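Long-range contacts in uncharacterized protein Atu2773 (Agrobacterium tumefaciens, PDB 2QV5), which is of unknown function but may remove acetyl groups from a polysaccharide: residues A[81-87]-A[126-132]; A[156-162]-A[179-183]; A[211-215]-A[244-248]. One frame throughout, in Å; residues are numbered along the deposited sequence.

Interaction 1: residues A[81-87]-A[126-132]; sequences EILLQIP and YTGVMNY
Leu84 and Val129 pair in register, CA to CA 4.7 Å, where strand 82-87 runs parallel to strand 128-131 with 40° between the short axes. Helix 109-120 joins them, a beta-alpha-beta crossover in the parallel sheet, consistent with the polysaccharide deacetylase family. Amides and carbonyls interlock: Leu84 N bonds to Gly128 O, Met130 N to Leu84 O, Ile86 N to Met130 O and Tyr132 N to Ile86 O, and Thr127 N reaches Ile82 O.

On the face that carries Leu84, Ile86 CG1 packs on Val129 CB at 4.1 Å. Leu84 CB lies over one face of the Tyr126 ring, 4.0 Å from its centroid, while Leu84 CD2 runs on to Tyr126 CZ; Tyr126 OH bonds to Met120 O. On the other face Gln85 and Met130 lie side by side, CG to CG 3.4 Å, their long unbranched chains suiting such parallel packing. Gln85 OE1 accepts from Gly38 N, a polar partner on strand 30-39. At the start of the pair, a chi1 of 49° turns Thr127 OG1 to Glu81 OE2, an oxygen that also accepts from Ser245 N; the hydroxyl donates to it at 2.9 Å, meeting it from above the carboxylate plane.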
loop_
_atom_site.group_PDB
_atom_site.type_symbol
_atom_site.label_atom_id
_atom_site.label_comp_id
_atom_site.label_asym_id
_atom_site.label_seq_id
_atom_site.Cartn_x
_atom_site.Cartn_y
_atom_site.Cartn_z
ATOM N N GLU A 81 -6.531 -8.379 -1.450
ATOM C CA GLU A 81 -6.155 -7.259 -2.323
ATOM C C GLU A 81 -4.664 -6.988 -2.144
ATOM O O GLU A 81 -4.125 -7.098 -1.043
ATOM C CB GLU A 81 -6.940 -5.997 -1.981
ATOM C CG GLU A 81 -7.005 -4.997 -3.122
ATOM C CD GLU A 81 -7.874 -3.801 -2.804
ATOM O OE1 GLU A 81 -9.106 -3.993 -2.654
ATOM O OE2 GLU A 81 -7.319 -2.673 -2.726
ATOM N N ILE A 82 -3.987 -6.638 -3.232
ATOM C CA ILE A 82 -2.531 -6.454 -3.245
ATOM C C ILE A 82 -2.167 -5.028 -3.679
ATOM O O ILE A 82 -2.803 -4.504 -4.590
ATOM C CB ILE A 82 -1.875 -7.514 -4.197
ATOM C CG1 ILE A 82 -1.537 -8.805 -3.448
ATOM C CG2 ILE A 82 -0.572 -7.024 -4.822
ATOM C CD1 ILE A 82 -2.683 -9.692 -3.126
ATOM N N LEU A 83 -1.144 -4.435 -3.057
ATOM C CA LEU A 83 -0.539 -3.166 -3.513
ATOM C C LEU A 83 0.936 -3.384 -3.846
ATOM O O LEU A 83 1.596 -4.229 -3.228
ATOM C CB LEU A 83 -0.657 -2.086 -2.441
ATOM C CG LEU A 83 -2.060 -1.601 -2.066
ATOM C CD1 LEU A 83 -2.009 -0.572 -0.978
ATOM C CD2 LEU A 83 -2.786 -1.024 -3.268
ATOM N N LEU A 84 1.449 -2.629 -4.818
ATOM C CA LEU A 84 2.876 -2.638 -5.129
ATOM C C LEU A 84 3.606 -1.507 -4.397
ATOM O O LEU A 84 3.250 -0.354 -4.556
ATOM C CB LEU A 84 3.080 -2.461 -6.634
ATOM C CG LEU A 84 4.520 -2.492 -7.157
ATOM C CD1 LEU A 84 5.242 -3.800 -6.780
ATOM C CD2 LEU A 84 4.480 -2.294 -8.644
ATOM N N GLN A 85 4.631 -1.835 -3.615
ATOM C CA GLN A 85 5.431 -0.793 -2.945
ATOM C C GLN A 85 6.579 -0.312 -3.822
ATOM O O GLN A 85 7.447 -1.099 -4.205
ATOM C CB GLN A 85 6.002 -1.279 -1.623
ATOM C CG GLN A 85 5.010 -1.397 -0.516
ATOM C CD GLN A 85 5.578 -2.103 0.705
ATOM O OE1 GLN A 85 5.859 -3.298 0.666
ATOM N NE2 GLN A 85 5.736 -1.364 1.797
ATOM N N ILE A 86 6.596 0.985 -4.102
ATOM C CA ILE A 86 7.596 1.592 -4.966
ATOM C C ILE A 86 8.662 2.309 -4.140
ATOM O O ILE A 86 8.335 3.214 -3.375
ATOM C CB ILE A 86 6.928 2.590 -5.943
ATOM C CG1 ILE A 86 5.863 1.880 -6.781
ATOM C CG2 ILE A 86 7.967 3.256 -6.848
ATOM C CD1 ILE A 86 6.434 0.808 -7.678
ATOM N N PRO A 87 9.939 1.910 -4.293
ATOM C CA PRO A 87 11.028 2.582 -3.565
ATOM C C PRO A 87 11.228 4.038 -4.020
ATOM O O PRO A 87 11.428 4.290 -5.205
ATOM C CB PRO A 87 12.260 1.723 -3.895
ATOM C CG PRO A 87 11.930 1.019 -5.148
ATOM C CD PRO A 87 10.437 0.814 -5.145
ATOM N N TYR A 126 -2.568 -6.025 -8.962
ATOM C CA TYR A 126 -2.570 -5.087 -7.841
ATOM C C TYR A 126 -3.468 -3.890 -8.162
ATOM O O TYR A 126 -3.653 -3.561 -9.324
ATOM C CB TYR A 126 -1.148 -4.657 -7.444
ATOM C CG TYR A 126 -0.286 -4.102 -8.557
ATOM C CD1 TYR A 126 -0.206 -2.724 -8.786
ATOM C CD2 TYR A 126 0.472 -4.946 -9.360
ATOM C CE1 TYR A 126 0.598 -2.216 -9.804
ATOM C CE2 TYR A 126 1.269 -4.456 -10.374
ATOM C CZ TYR A 126 1.328 -3.087 -10.586
ATOM O OH TYR A 126 2.133 -2.607 -11.585
ATOM N N THR A 127 -4.058 -3.287 -7.125
ATOM C CA THR A 127 -5.044 -2.222 -7.312
ATOM C C THR A 127 -4.378 -0.881 -7.305
ATOM O O THR A 127 -4.952 0.104 -7.750
ATOM C CB THR A 127 -6.123 -2.189 -6.200
ATOM O OG1 THR A 127 -5.496 -2.247 -4.906
ATOM C CG2 THR A 127 -7.094 -3.334 -6.363
ATOM N N GLY A 128 -3.178 -0.820 -6.748
ATOM C CA GLY A 128 -2.525 0.456 -6.664
ATOM C C GLY A 128 -1.116 0.348 -6.169
ATOM O O GLY A 128 -0.604 -0.756 -5.951
ATOM N N VAL A 129 -0.506 1.510 -5.965
ATOM C CA VAL A 129 0.869 1.580 -5.510
ATOM C C VAL A 129 0.933 2.309 -4.175
ATOM O O VAL A 129 0.055 3.122 -3.844
ATOM C CB VAL A 129 1.823 2.267 -6.543
ATOM C CG1 VAL A 129 1.758 1.598 -7.912
ATOM C CG2 VAL A 129 1.511 3.745 -6.666
ATOM N N MET A 130 1.966 2.009 -3.400
ATOM C CA MET A 130 2.231 2.776 -2.193
ATOM C C MET A 130 3.716 3.110 -2.137
ATOM O O MET A 130 4.523 2.430 -2.753
ATOM C CB MET A 130 1.734 2.049 -0.920
ATOM C CG MET A 130 2.289 0.649 -0.682
ATOM S SD MET A 130 1.764 -0.214 0.853
ATOM C CE MET A 130 1.651 1.127 2.016
ATOM N N ASN A 131 4.064 4.180 -1.433
ATOM C CA ASN A 131 5.466 4.569 -1.306
ATOM C C ASN A 131 6.171 3.647 -0.332
ATOM O O ASN A 131 5.582 3.214 0.657
ATOM C CB ASN A 131 5.597 6.019 -0.824
ATOM C CG ASN A 131 4.944 6.250 0.516
ATOM O OD1 ASN A 131 3.730 6.109 0.660
ATOM N ND2 ASN A 131 5.751 6.596 1.515
ATOM N N TYR A 132 7.413 3.305 -0.651
ATOM C CA TYR A 132 8.332 2.817 0.351
ATOM C C TYR A 132 9.310 3.958 0.572
ATOM O O TYR A 132 10.002 4.381 -0.372
ATOM C CB TYR A 132 9.058 1.542 -0.081
ATOM C CG TYR A 132 10.088 1.107 0.947
ATOM C CD1 TYR A 132 9.715 0.864 2.275
ATOM C CD2 TYR A 132 11.433 0.971 0.604
ATOM C CE1 TYR A 132 10.657 0.489 3.232
ATOM C CE2 TYR A 132 12.386 0.586 1.556
ATOM C CZ TYR A 132 11.989 0.349 2.867
ATOM O OH TYR A 132 12.924 -0.025 3.810
HETATM O O HOH W 1 5.191 1.781 3.026
#

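Interaction 2: residues A[156-162]-A[179-183]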
loop_
_atom_site.group_PDB
_atom_site.type_symbol
_atom_site.label_atom_id
_atom_site.label_comp_id
_atom_site.label_asym_id
_atom_site.label_seq_id
_atom_site.Cartn_x
_atom_site.Cartn_y
_atom_site.Cartn_z
ATOM N N LEU A 156 -4.732 3.092 -11.517
ATOM C CA LEU A 156 -4.254 2.631 -10.225
ATOM C C LEU A 156 -4.469 3.711 -9.166
ATOM O O LEU A 156 -4.433 4.915 -9.469
ATOM C CB LEU A 156 -2.750 2.309 -10.291
ATOM C CG LEU A 156 -2.256 1.217 -11.243
ATOM C CD1 LEU A 156 -0.769 1.408 -11.574
ATOM C CD2 LEU A 156 -2.502 -0.153 -10.626
ATOM N N LEU A 157 -4.673 3.275 -7.923
ATOM C CA LEU A 157 -4.755 4.195 -6.792
ATOM C C LEU A 157 -3.364 4.419 -6.233
ATOM O O LEU A 157 -2.487 3.591 -6.440
ATOM C CB LEU A 157 -5.673 3.632 -5.701
ATOM C CG LEU A 157 -5.284 2.372 -4.914
ATOM C CD1 LEU A 157 -4.428 2.678 -3.687
ATOM C CD2 LEU A 157 -6.563 1.741 -4.472
ATOM N N PHE A 158 -3.175 5.531 -5.524
ATOM C CA PHE A 158 -1.908 5.849 -4.846
ATOM C C PHE A 158 -2.174 5.945 -3.340
ATOM O O PHE A 158 -2.938 6.799 -2.880
ATOM C CB PHE A 158 -1.351 7.181 -5.398
ATOM C CG PHE A 158 0.024 7.549 -4.884
ATOM C CD1 PHE A 158 1.156 7.296 -5.654
ATOM C CD2 PHE A 158 0.185 8.183 -3.654
ATOM C CE1 PHE A 158 2.430 7.638 -5.195
ATOM C CE2 PHE A 158 1.452 8.523 -3.181
ATOM C CZ PHE A 158 2.574 8.256 -3.953
ATOM N N LEU A 159 -1.547 5.074 -2.566
ATOM C CA LEU A 159 -1.651 5.138 -1.117
ATOM C C LEU A 159 -0.355 5.733 -0.560
ATOM O O LEU A 159 0.735 5.199 -0.754
ATOM C CB LEU A 159 -1.942 3.744 -0.529
ATOM C CG LEU A 159 -2.042 3.668 1.001
ATOM C CD1 LEU A 159 -3.299 4.361 1.527
ATOM C CD2 LEU A 159 -1.985 2.244 1.476
ATOM N N ASP A 160 -0.474 6.869 0.104
ATOM C CA ASP A 160 0.678 7.499 0.723
ATOM C C ASP A 160 0.692 7.032 2.179
ATOM O O ASP A 160 -0.318 7.135 2.884
ATOM C CB ASP A 160 0.547 9.025 0.578
ATOM C CG ASP A 160 1.800 9.793 1.019
ATOM O OD1 ASP A 160 2.357 9.521 2.105
ATOM O OD2 ASP A 160 2.207 10.716 0.278
ATOM N N ASP A 161 1.823 6.509 2.644
ATOM C CA ASP A 161 1.859 5.927 4.002
ATOM C C ASP A 161 1.814 6.953 5.160
ATOM O O ASP A 161 1.675 6.580 6.326
ATOM C CB ASP A 161 3.018 4.928 4.158
ATOM C CG ASP A 161 4.376 5.594 4.304
ATOM O OD1 ASP A 161 4.512 6.803 4.036
ATOM O OD2 ASP A 161 5.330 4.876 4.674
ATOM N N GLY A 162 1.966 8.232 4.819
ATOM C CA GLY A 162 1.835 9.329 5.777
ATOM C C GLY A 162 3.071 9.602 6.612
ATOM O O GLY A 162 3.027 10.424 7.529
ATOM N N PRO A 179 -6.924 9.002 -8.029
ATOM C CA PRO A 179 -7.388 8.430 -6.762
ATOM C C PRO A 179 -6.213 8.256 -5.787
ATOM O O PRO A 179 -5.211 7.631 -6.132
ATOM C CB PRO A 179 -7.955 7.063 -7.173
ATOM C CG PRO A 179 -8.041 7.098 -8.657
ATOM C CD PRO A 179 -6.965 8.004 -9.110
ATOM N N GLN A 180 -6.346 8.826 -4.590
ATOM C CA GLN A 180 -5.271 8.855 -3.599
ATOM C C GLN A 180 -5.869 8.810 -2.205
ATOM O O GLN A 180 -7.021 9.213 -2.001
ATOM C CB GLN A 180 -4.422 10.119 -3.775
ATOM C CG GLN A 180 -3.146 10.246 -2.915
ATOM C CD GLN A 180 -3.354 11.046 -1.622
ATOM O OE1 GLN A 180 -2.472 11.102 -0.772
ATOM N NE2 GLN A 180 -4.521 11.647 -1.470
ATOM N N GLY A 181 -5.086 8.303 -1.259
ATOM C CA GLY A 181 -5.457 8.283 0.149
ATOM C C GLY A 181 -4.205 8.292 1.013
ATOM O O GLY A 181 -3.151 7.807 0.602
ATOM N N PHE A 182 -4.332 8.862 2.204
ATOM C CA PHE A 182 -3.270 8.857 3.210
ATOM C C PHE A 182 -3.641 7.805 4.237
ATOM O O PHE A 182 -4.827 7.682 4.594
ATOM C CB PHE A 182 -3.198 10.215 3.922
ATOM C CG PHE A 182 -2.481 11.296 3.153
ATOM C CD1 PHE A 182 -1.095 11.271 3.013
ATOM C CD2 PHE A 182 -3.188 12.374 2.624
ATOM C CE1 PHE A 182 -0.431 12.278 2.322
ATOM C CE2 PHE A 182 -2.521 13.395 1.922
ATOM C CZ PHE A 182 -1.149 13.343 1.777
ATOM N N ALA A 183 -2.653 7.038 4.702
ATOM C CA ALA A 183 -2.860 6.187 5.854
ATOM C C ALA A 183 -3.103 7.086 7.044
ATOM O O ALA A 183 -2.447 8.125 7.190
ATOM C CB ALA A 183 -1.650 5.296 6.116
HETATM O O HOH W 2 -3.685 7.334 -8.446
#
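Asp160 lies beside Phe182, the two side chains pointing the same way. With CG anti to the backbone N (chi1 -172°), Asp160 rises along the neighbouring ring: its CB is 3.7 Å from Phe182 CD1, and its CG is 3.6 Å from Phe182 CE1, the carboxylate and ring planes 47° apart. At the tip the oxygens divide their work. Asp160 OD1 uses its anti lone pair to accept from Gly162 N at 3.0 Å, an Asx turn that bends the chain as it leaves the strand; Gly162 suits the place because its phi is positive. Asp160 OD2 is hydrogen-bonded to Ser167 OG and Ser169 OG, and bonds to both oxygens should restrict rotation of the carboxylate.

The backbones of strands 157-160 and 180-182 run parallel, linked through helix 169-176 as a beta-alpha-beta unit of the sheet. Phe158 N bonds to Pro179 O, Gly181 N to Phe158 O, Asp160 N to Gly181 O and Ala183 N to Asp160 O. Proline tolerates its place at the start, since only its carbonyl is used; a water also donates to that oxygen and to Leu156 O. Gln180 sends CG to within 4.0 Å of Phe158 CD2, then bends at chi2; its OE1 lies 3.5 Å above the plane of the Phe182 ring, over its centre, and is hydrogen-bonded to Ser169 OG.

Interaction 3: residues A[211-215]-A[244-248]; sequences GQAIG and VSALV
Strand 212-215 and the short, weakly bonded helix about 244-247 share no backbone hydrogen bond and stand a side-chain layer apart, with Gln212 CA 7.2 Å from Leu247 CA. Leu247 makes the largest contribution to the contact, its two methyl branches dividing between strand residues. Leu247 CD1 packs against Ile214 CG1 at 3.7 Å and also touches Ala213 O; Leu247 CD2 lies 3.7 Å from Gln212 CB. Leucine suits the site because its forked end can meet two neighbouring stretches of the strand at once.

Gln212 passes Leu247 in the opposite direction. Its CG sits between the backbone N and the carbonyl carbon (chi1 63°), and the extended chain beyond carries the amide past the methyls to the C-terminal end of the short helix. There Gln212 NE2 donates to Leu247 O at 3.0 Å, a bent bond with an N-H...O angle of 141°. Further along, Ile214 CD1 meets Val248 CG2 at 4.1 Å, the two branched side chains crossing at about a right angle. Ala213 points away, its small methyl fitting against helix 193-210 on the outside of the sheet.

The helix and the residue after it cover the ends of the parallel strands where they begin: Val244 packs on Ala33 and Val35, and Val248 on Leu157. Val244 O accepts from both Leu247 N and Val248 N, closing the single turn. The contact with the strand must rest largely on apolar packing at the last modelled residues, to which the amide of Gln212 adds one directional but bent hydrogen bond.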
loop_
_atom_site.group_PDB
_atom_site.type_symbol
_atom_site.label_atom_id
_atom_site.label_comp_id
_atom_site.label_asym_id
_atom_site.label_seq_id
_atom_site.Cartn_x
_atom_site.Cartn_y
_atom_site.Cartn_z
ATOM N N GLY A 211 -15.961 7.335 9.826
ATOM C CA GLY A 211 -16.658 6.373 8.979
ATOM C C GLY A 211 -15.693 5.344 8.411
ATOM O O GLY A 211 -16.055 4.181 8.255
ATOM N N GLN A 212 -14.458 5.767 8.123
ATOM C CA GLN A 212 -13.418 4.886 7.573
ATOM C C GLN A 212 -12.017 5.330 7.994
ATOM O O GLN A 212 -11.802 6.508 8.306
ATOM C CB GLN A 212 -13.510 4.813 6.037
ATOM C CG GLN A 212 -13.280 6.151 5.312
ATOM C CD GLN A 212 -13.493 6.082 3.805
ATOM O OE1 GLN A 212 -14.578 5.739 3.334
ATOM N NE2 GLN A 212 -12.461 6.441 3.040
ATOM N N ALA A 213 -11.082 4.381 8.002
ATOM C CA ALA A 213 -9.663 4.669 8.213
ATOM C C ALA A 213 -8.750 3.570 7.671
ATOM O O ALA A 213 -9.163 2.422 7.522
ATOM C CB ALA A 213 -9.366 4.903 9.694
ATOM N N ILE A 214 -7.497 3.944 7.407
ATOM C CA ILE A 214 -6.472 3.050 6.863
ATOM C C ILE A 214 -5.293 2.994 7.827
ATOM O O ILE A 214 -4.768 4.034 8.229
ATOM C CB ILE A 214 -5.962 3.527 5.478
ATOM C CG1 ILE A 214 -7.095 3.556 4.437
ATOM C CG2 ILE A 214 -4.788 2.637 4.996
ATOM C CD1 ILE A 214 -6.762 4.339 3.155
ATOM N N GLY A 215 -4.904 1.779 8.219
ATOM C CA GLY A 215 -3.690 1.550 8.990
ATOM C C GLY A 215 -2.647 0.857 8.136
ATOM O O GLY A 215 -2.988 0.086 7.238
ATOM N N VAL A 244 -8.129 -1.761 0.498
ATOM C CA VAL A 244 -7.809 -0.330 0.349
ATOM C C VAL A 244 -8.621 0.364 -0.752
ATOM O O VAL A 244 -9.078 1.494 -0.557
ATOM C CB VAL A 244 -6.285 -0.103 0.140
ATOM C CG1 VAL A 244 -5.984 1.261 -0.458
ATOM C CG2 VAL A 244 -5.583 -0.217 1.468
ATOM N N SER A 245 -8.806 -0.318 -1.886
ATOM C CA SER A 245 -9.577 0.225 -3.012
ATOM C C SER A 245 -10.993 0.644 -2.631
ATOM O O SER A 245 -11.537 1.591 -3.200
ATOM C CB SER A 245 -9.641 -0.773 -4.166
ATOM O OG SER A 245 -10.404 -0.236 -5.228
ATOM N N ALA A 246 -11.596 -0.068 -1.680
ATOM C CA ALA A 246 -12.968 0.271 -1.230
ATOM C C ALA A 246 -13.023 1.652 -0.562
ATOM O O ALA A 246 -14.070 2.311 -0.566
ATOM C CB ALA A 246 -13.513 -0.786 -0.309
ATOM N N LEU A 247 -11.879 2.097 -0.044
ATOM C CA LEU A 247 -11.806 3.337 0.729
ATOM C C LEU A 247 -11.241 4.525 -0.026
ATOM O O LEU A 247 -11.604 5.663 0.258
ATOM C CB LEU A 247 -10.963 3.126 1.980
ATOM C CG LEU A 247 -11.454 2.146 3.028
ATOM C CD1 LEU A 247 -10.622 2.331 4.283
ATOM C CD2 LEU A 247 -12.922 2.365 3.306
ATOM N N VAL A 248 -10.343 4.266 -0.970
ATOM C CA VAL A 248 -9.668 5.338 -1.705
ATOM C C VAL A 248 -10.482 5.838 -2.908
ATOM O O VAL A 248 -11.128 5.059 -3.615
ATOM C CB VAL A 248 -8.255 4.909 -2.134
ATOM C CG1 VAL A 248 -7.693 5.868 -3.162
ATOM C CG2 VAL A 248 -7.340 4.826 -0.915
#

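Overall arrangement
Following the chain, the three contacts come in series, without nesting or crossing. Interaction 1 closes the loop from strand 82-88 over helix 109-120 to strand 128-131; after helix 141-153, interaction 2 closes the shorter one over helix 169-176. The units are sheet neighbours, stitched together by Val129 O with Leu159 N and Asn131 OD1 with Asp161 N. Interaction 3 comes last, closing a loop that holds helix 221-233 and strand 239-241 and bringing the final helix back to the end of the sheet where its strands begin. The 244-248 segment reaches both earlier contacts: Ser245 N meets Glu81 OE2, and Val248 packs on Pro179 and Gln180, so the last modelled segment ties together strands that lie far earlier in the sequence.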